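Local atomic coordinates of uncharacterized protein (Bacteroides thetaiotaomicron VPI-5482, PDB entry 3KNY), a protein that is of unknown function, a two-domain member of the BT_3535-like family and probably a lipoprotein in its natural form. Residues E23-K37 with R47-K61. Sequence-based numbering, arbitrary orientation.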
loop_
_atom_site.group_PDB
_atom_site.type_symbol
_atom_site.label_atom_id
_atom_site.label_comp_id
_atom_site.label_asym_id
_atom_site.label_seq_id
_atom_site.Cartn_x
_atom_site.Cartn_y
_atom_site.Cartn_z
ATOM N N GLU A 23 -1.030 -7.881 -6.198
ATOM C CA GLU A 23 -0.083 -8.035 -5.085
ATOM C C GLU A 23 -0.736 -7.827 -3.703
ATOM O O GLU A 23 -0.084 -8.054 -2.684
ATOM C CB GLU A 23 1.164 -7.124 -5.283
ATOM C CG GLU A 23 0.999 -5.578 -5.018
ATOM C CD GLU A 23 2.267 -4.724 -5.394
ATOM O OE1 GLU A 23 2.669 -4.791 -6.578
ATOM O OE2 GLU A 23 2.848 -3.982 -4.529
ATOM N N TYR A 24 -2.011 -7.429 -3.685
ATOM C CA TYR A 24 -2.761 -7.129 -2.464
ATOM C C TYR A 24 -3.980 -8.051 -2.235
ATOM O O TYR A 24 -4.726 -8.362 -3.166
ATOM C CB TYR A 24 -3.253 -5.660 -2.507
ATOM C CG TYR A 24 -2.125 -4.637 -2.507
ATOM C CD1 TYR A 24 -1.577 -4.161 -1.312
ATOM C CD2 TYR A 24 -1.605 -4.152 -3.693
ATOM C CE1 TYR A 24 -0.533 -3.250 -1.310
ATOM C CE2 TYR A 24 -0.565 -3.227 -3.698
ATOM C CZ TYR A 24 -0.028 -2.794 -2.510
ATOM O OH TYR A 24 1.010 -1.902 -2.545
ATOM N N ALA A 25 -4.202 -8.445 -0.980
ATOM C CA ALA A 25 -5.331 -9.307 -0.601
ATOM C C ALA A 25 -6.629 -8.497 -0.523
ATOM O O ALA A 25 -6.676 -7.483 0.165
ATOM C CB ALA A 25 -5.058 -9.998 0.753
ATOM N N PRO A 26 -7.687 -8.943 -1.219
ATOM C CA PRO A 26 -9.007 -8.300 -1.118
ATOM C C PRO A 26 -9.504 -8.290 0.309
ATOM O O PRO A 26 -9.170 -9.202 1.067
ATOM C CB PRO A 26 -9.924 -9.227 -1.923
ATOM C CG PRO A 26 -9.035 -10.071 -2.786
ATOM C CD PRO A 26 -7.669 -10.068 -2.173
ATOM N N LEU A 27 -10.322 -7.304 0.660
ATOM C CA LEU A 27 -10.868 -7.207 2.013
ATOM C C LEU A 27 -11.407 -8.528 2.547
ATOM O O LEU A 27 -11.969 -9.365 1.811
ATOM C CB LEU A 27 -12.003 -6.187 2.098
ATOM C CG LEU A 27 -11.701 -4.697 2.161
ATOM C CD1 LEU A 27 -12.974 -4.028 2.626
ATOM C CD2 LEU A 27 -10.545 -4.345 3.109
ATOM N N ASN A 28 -11.236 -8.711 3.846
ATOM C CA ASN A 28 -11.717 -9.909 4.516
ATOM C C ASN A 28 -11.224 -11.233 3.894
ATOM O O ASN A 28 -11.909 -12.236 3.958
ATOM C CB ASN A 28 -13.242 -9.848 4.611
ATOM C CG ASN A 28 -13.718 -8.574 5.279
ATOM O OD1 ASN A 28 -13.473 -8.352 6.472
ATOM N ND2 ASN A 28 -14.384 -7.716 4.510
ATOM N N THR A 29 -10.030 -11.221 3.303
ATOM C CA THR A 29 -9.353 -12.443 2.895
ATOM C C THR A 29 -7.869 -12.375 3.286
ATOM O O THR A 29 -7.288 -11.285 3.409
ATOM C CB THR A 29 -9.461 -12.719 1.372
ATOM O OG1 THR A 29 -8.441 -11.996 0.668
ATOM C CG2 THR A 29 -10.835 -12.369 0.836
ATOM N N ILE A 30 -7.277 -13.550 3.491
ATOM C CA ILE A 30 -5.851 -13.699 3.792
ATOM C C ILE A 30 -5.341 -14.833 2.920
ATOM O O ILE A 30 -5.950 -15.883 2.898
ATOM C CB ILE A 30 -5.601 -14.017 5.287
ATOM C CG1 ILE A 30 -6.336 -12.986 6.158
ATOM C CG2 ILE A 30 -4.101 -14.030 5.599
ATOM C CD1 ILE A 30 -6.044 -13.072 7.636
ATOM N N PRO A 31 -4.261 -14.615 2.148
ATOM C CA PRO A 31 -3.766 -15.732 1.337
ATOM C C PRO A 31 -3.456 -16.943 2.196
ATOM O O PRO A 31 -2.908 -16.782 3.288
ATOM C CB PRO A 31 -2.472 -15.183 0.693
ATOM C CG PRO A 31 -2.314 -13.778 1.166
ATOM C CD PRO A 31 -3.627 -13.347 1.757
ATOM N N ASP A 32 -3.801 -18.133 1.714
ATOM C CA ASP A 32 -3.621 -19.315 2.517
ATOM C C ASP A 32 -2.208 -19.403 3.088
ATOM O O ASP A 32 -2.033 -19.587 4.290
ATOM C CB ASP A 32 -3.924 -20.594 1.738
ATOM C CG ASP A 32 -3.886 -21.826 2.639
ATOM O OD1 ASP A 32 -4.502 -21.774 3.720
ATOM O OD2 ASP A 32 -3.223 -22.831 2.301
ATOM N N TRP A 33 -1.201 -19.242 2.239
ATOM C CA TRP A 33 0.177 -19.420 2.684
ATOM C C TRP A 33 0.537 -18.639 3.960
ATOM O O TRP A 33 1.405 -19.064 4.738
ATOM C CB TRP A 33 1.149 -19.090 1.552
ATOM C CG TRP A 33 1.239 -17.662 1.222
ATOM C CD1 TRP A 33 0.528 -16.997 0.278
ATOM C CD2 TRP A 33 2.111 -16.701 1.825
ATOM N NE1 TRP A 33 0.894 -15.676 0.261
ATOM C CE2 TRP A 33 1.865 -15.468 1.200
ATOM C CE3 TRP A 33 3.075 -16.763 2.840
ATOM C CZ2 TRP A 33 2.545 -14.307 1.547
ATOM C CZ3 TRP A 33 3.754 -15.598 3.189
ATOM C CH2 TRP A 33 3.484 -14.389 2.542
ATOM N N VAL A 34 -0.122 -17.498 4.166
ATOM C CA VAL A 34 0.155 -16.645 5.325
ATOM C C VAL A 34 -0.045 -17.377 6.644
ATOM O O VAL A 34 0.785 -17.269 7.550
ATOM C CB VAL A 34 -0.707 -15.354 5.315
ATOM C CG1 VAL A 34 -0.644 -14.653 6.654
ATOM C CG2 VAL A 34 -0.228 -14.437 4.238
ATOM N N SER A 35 -1.124 -18.154 6.726
ATOM C CA SER A 35 -1.494 -18.855 7.964
ATOM C C SER A 35 -0.439 -19.823 8.465
ATOM O O SER A 35 -0.588 -20.374 9.549
ATOM C CB SER A 35 -2.832 -19.597 7.804
ATOM O OG SER A 35 -2.737 -20.701 6.919
ATOM N N GLU A 36 0.603 -20.064 7.675
ATOM C CA GLU A 36 1.686 -20.947 8.093
ATOM C C GLU A 36 2.858 -20.171 8.628
ATOM O O GLU A 36 3.824 -20.756 9.105
ATOM C CB GLU A 36 2.149 -21.814 6.936
ATOM C CG GLU A 36 1.440 -23.140 6.867
ATOM C CD GLU A 36 1.809 -23.890 5.620
ATOM O OE1 GLU A 36 1.862 -23.254 4.541
ATOM O OE2 GLU A 36 2.051 -25.108 5.714
ATOM N N LYS A 37 2.756 -18.852 8.580
ATOM C CA LYS A 37 3.856 -17.980 8.936
ATOM C C LYS A 37 3.562 -17.142 10.176
ATOM O O LYS A 37 4.390 -16.333 10.581
ATOM C CB LYS A 37 4.131 -17.073 7.750
ATOM C CG LYS A 37 4.643 -17.810 6.515
ATOM C CD LYS A 37 6.137 -18.042 6.611
ATOM C CE LYS A 37 6.789 -18.067 5.244
ATOM N NZ LYS A 37 8.250 -17.826 5.365
ATOM N N ARG A 47 -6.778 -10.685 10.375
ATOM C CA ARG A 47 -8.191 -10.771 10.010
ATOM C C ARG A 47 -8.893 -9.428 10.263
ATOM O O ARG A 47 -9.627 -8.956 9.398
ATOM C CB ARG A 47 -8.931 -11.891 10.759
ATOM C CG ARG A 47 -10.412 -12.026 10.311
ATOM C CD ARG A 47 -11.290 -12.723 11.330
ATOM N NE ARG A 47 -10.651 -13.943 11.790
ATOM C CZ ARG A 47 -10.543 -15.053 11.068
ATOM N NH1 ARG A 47 -11.046 -15.118 9.832
ATOM N NH2 ARG A 47 -9.924 -16.110 11.586
ATOM N N THR A 48 -8.684 -8.835 11.442
ATOM C CA THR A 48 -9.290 -7.527 11.771
ATOM C C THR A 48 -8.849 -6.442 10.771
ATOM O O THR A 48 -9.636 -5.632 10.278
ATOM C CB THR A 48 -8.887 -7.058 13.194
ATOM O OG1 THR A 48 -9.488 -7.911 14.166
ATOM C CG2 THR A 48 -9.307 -5.582 13.447
HETATM N N MSE A 49 -7.556 -6.479 10.495
HETATM C CA MSE A 49 -6.870 -5.531 9.654
HETATM C C MSE A 49 -7.394 -5.654 8.223
HETATM O O MSE A 49 -7.601 -4.652 7.547
HETATM C CB MSE A 49 -5.370 -5.852 9.741
HETATM C CG MSE A 49 -4.478 -4.688 9.631
HETATM SE SE MSE A 49 -4.494 -3.407 11.104
HETATM C CE MSE A 49 -3.380 -2.236 10.007
ATOM N N SER A 50 -7.666 -6.885 7.786
ATOM C CA SER A 50 -8.126 -7.128 6.410
ATOM C C SER A 50 -9.557 -6.644 6.189
ATOM O O SER A 50 -10.051 -6.672 5.065
ATOM C CB SER A 50 -8.029 -8.619 6.035
ATOM O OG SER A 50 -9.139 -9.349 6.549
ATOM N N SER A 51 -10.229 -6.222 7.257
ATOM C CA SER A 51 -11.581 -5.687 7.127
ATOM C C SER A 51 -11.552 -4.218 6.714
ATOM O O SER A 51 -12.597 -3.643 6.433
ATOM C CB SER A 51 -12.320 -5.799 8.446
ATOM O OG SER A 51 -11.863 -4.824 9.361
ATOM N N ARG A 52 -10.367 -3.604 6.736
ATOM C CA ARG A 52 -10.214 -2.174 6.386
ATOM C C ARG A 52 -9.122 -1.888 5.375
ATOM O O ARG A 52 -9.141 -0.821 4.765
ATOM C CB ARG A 52 -9.888 -1.347 7.629
ATOM C CG ARG A 52 -10.937 -1.399 8.693
ATOM C CD ARG A 52 -12.142 -0.588 8.302
ATOM N NE ARG A 52 -13.078 -0.580 9.407
ATOM C CZ ARG A 52 -13.926 -1.563 9.670
ATOM N NH1 ARG A 52 -13.987 -2.628 8.875
ATOM N NH2 ARG A 52 -14.723 -1.470 10.735
ATOM N N TYR A 53 -8.172 -2.809 5.223
ATOM C CA TYR A 53 -7.014 -2.604 4.360
ATOM C C TYR A 53 -6.873 -3.779 3.409
ATOM O O TYR A 53 -7.169 -4.925 3.775
ATOM C CB TYR A 53 -5.723 -2.521 5.181
ATOM C CG TYR A 53 -5.632 -1.367 6.135
ATOM C CD1 TYR A 53 -6.157 -1.452 7.427
ATOM C CD2 TYR A 53 -4.991 -0.180 5.753
ATOM C CE1 TYR A 53 -6.059 -0.369 8.314
ATOM C CE2 TYR A 53 -4.893 0.903 6.624
ATOM C CZ TYR A 53 -5.421 0.808 7.898
ATOM O OH TYR A 53 -5.309 1.885 8.737
ATOM N N GLU A 54 -6.415 -3.500 2.200
ATOM C CA GLU A 54 -6.108 -4.548 1.268
ATOM C C GLU A 54 -4.615 -4.683 1.358
ATOM O O GLU A 54 -3.890 -3.772 0.974
ATOM C CB GLU A 54 -6.623 -4.215 -0.118
ATOM C CG GLU A 54 -8.153 -4.337 -0.161
ATOM C CD GLU A 54 -8.785 -3.795 -1.426
ATOM O OE1 GLU A 54 -8.298 -2.745 -1.945
ATOM O OE2 GLU A 54 -9.787 -4.411 -1.875
ATOM N N ILE A 55 -4.175 -5.827 1.887
ATOM C CA ILE A 55 -2.828 -6.007 2.420
ATOM C C ILE A 55 -1.903 -6.830 1.512
ATOM O O ILE A 55 -2.280 -7.853 0.964
ATOM C CB ILE A 55 -2.913 -6.682 3.822
ATOM C CG1 ILE A 55 -3.848 -5.886 4.745
ATOM C CG2 ILE A 55 -1.546 -6.802 4.456
ATOM C CD1 ILE A 55 -4.118 -6.511 6.142
ATOM N N ASN A 56 -0.681 -6.357 1.354
ATOM C CA ASN A 56 0.349 -7.110 0.664
ATOM C C ASN A 56 1.182 -7.804 1.735
ATOM O O ASN A 56 1.809 -7.140 2.550
ATOM C CB ASN A 56 1.229 -6.204 -0.196
ATOM C CG ASN A 56 2.368 -6.956 -0.839
ATOM O OD1 ASN A 56 2.849 -7.930 -0.288
ATOM N ND2 ASN A 56 2.810 -6.509 -2.003
ATOM N N TYR A 57 1.190 -9.140 1.703
ATOM C CA TYR A 57 1.887 -9.967 2.703
ATOM C C TYR A 57 3.322 -10.335 2.300
ATOM O O TYR A 57 3.966 -11.105 2.998
ATOM C CB TYR A 57 1.054 -11.224 3.034
ATOM C CG TYR A 57 -0.236 -10.911 3.788
ATOM C CD1 TYR A 57 -0.229 -10.670 5.169
ATOM C CD2 TYR A 57 -1.460 -10.835 3.120
ATOM C CE1 TYR A 57 -1.422 -10.361 5.875
ATOM C CE2 TYR A 57 -2.654 -10.517 3.812
ATOM C CZ TYR A 57 -2.624 -10.289 5.189
ATOM O OH TYR A 57 -3.800 -9.978 5.851
ATOM N N SER A 58 3.842 -9.751 1.218
ATOM C CA SER A 58 5.192 -10.070 0.720
ATOM C C SER A 58 6.276 -10.083 1.806
ATOM O O SER A 58 7.273 -10.779 1.671
ATOM C CB SER A 58 5.638 -9.081 -0.364
ATOM O OG SER A 58 6.077 -7.857 0.235
ATOM N N PHE A 59 6.098 -9.304 2.860
ATOM C CA PHE A 59 7.106 -9.228 3.908
ATOM C C PHE A 59 7.299 -10.487 4.745
ATOM O O PHE A 59 8.319 -10.633 5.419
ATOM C CB PHE A 59 6.776 -8.093 4.850
ATOM C CG PHE A 59 5.693 -8.412 5.831
ATOM C CD1 PHE A 59 4.354 -8.408 5.442
ATOM C CD2 PHE A 59 6.011 -8.686 7.163
ATOM C CE1 PHE A 59 3.347 -8.679 6.359
ATOM C CE2 PHE A 59 5.013 -8.952 8.082
ATOM C CZ PHE A 59 3.673 -8.947 7.679
ATOM N N LEU A 60 6.308 -11.374 4.753
ATOM C CA LEU A 60 6.429 -12.645 5.478
ATOM C C LEU A 60 7.272 -13.626 4.679
ATOM O O LEU A 60 7.589 -14.700 5.168
ATOM C CB LEU A 60 5.049 -13.249 5.788
ATOM C CG LEU A 60 4.209 -12.527 6.852
ATOM C CD1 LEU A 60 2.784 -13.041 6.854
ATOM C CD2 LEU A 60 4.824 -12.665 8.230
ATOM N N LYS A 61 7.654 -13.259 3.460
ATOM C CA LYS A 61 8.502 -14.112 2.658
ATOM C C LYS A 61 9.982 -13.807 2.917
ATOM O O LYS A 61 10.808 -13.890 2.014
ATOM C CB LYS A 61 8.151 -13.968 1.174
ATOM C CG LYS A 61 6.675 -14.235 0.855
ATOM C CD LYS A 61 6.487 -15.023 -0.463
ATOM C CE LYS A 61 5.211 -14.607 -1.220
ATOM N NZ LYS A 61 5.235 -13.166 -1.714
#
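Tyr57 fills the middle of this contact, its ring touched by four residues of 23-37. The methyl CG2 of Val34 sits over one face, 4.0 Å from the ring centroid of Tyr57, in a CH-pi contact, while CB of Ala25 meets the ring edge near its plane and CG2 of Ile55 lies over the opposite face. Pro31 and Ile30 come in obliquely, the proline CD lying 3.6 Å from CD2 of Tyr57. CG anti to the carbonyl carbon (chi1 -68°) swings the tyrosine ring in against Val34 and Pro31, and Tyr57 CB lies 3.7 Å from CZ2 of Trp33. Replacing Tyr57 by an alanine would probably open a gap between Ala25, Pro31 and Val34 and take away the ring face on which the Val34 methyl rests. Val34 reaches on to Leu60, whose CB packs at the edge of the indole, near its plane. Two straight backbone bonds fasten the other end: Ala25 N to Ile55 O, and Asn28 N to Ser50 O at 2.7 Å. The latter joins the type II turn of Pro26 to Thr29 to the residues Ser50 to Tyr53, where CD2 of Leu27 packs against Ser50 O and Tyr53 O.

The solvent side is looser. Lys61 lays its CE over the face of Trp33 opposite Val34, 4.3 Å from the centroid of the six-membered ring, and Lys37 NZ makes a weak bond to Leu60 O at 3.2 Å. Glu23 and Asn56 meet with carboxylate and amide planes nearly perpendicular (87°).

Around the contact, Ile30 leans on Tyr43 and Trp46 of helix 40-49, and Trp46 also meets the Tyr57 ring edge-to-face. Strand 53-55 pairs in parallel with strand 93-97, and the loop 23-37 lies against Ile55 of the former, beside helix 40-49.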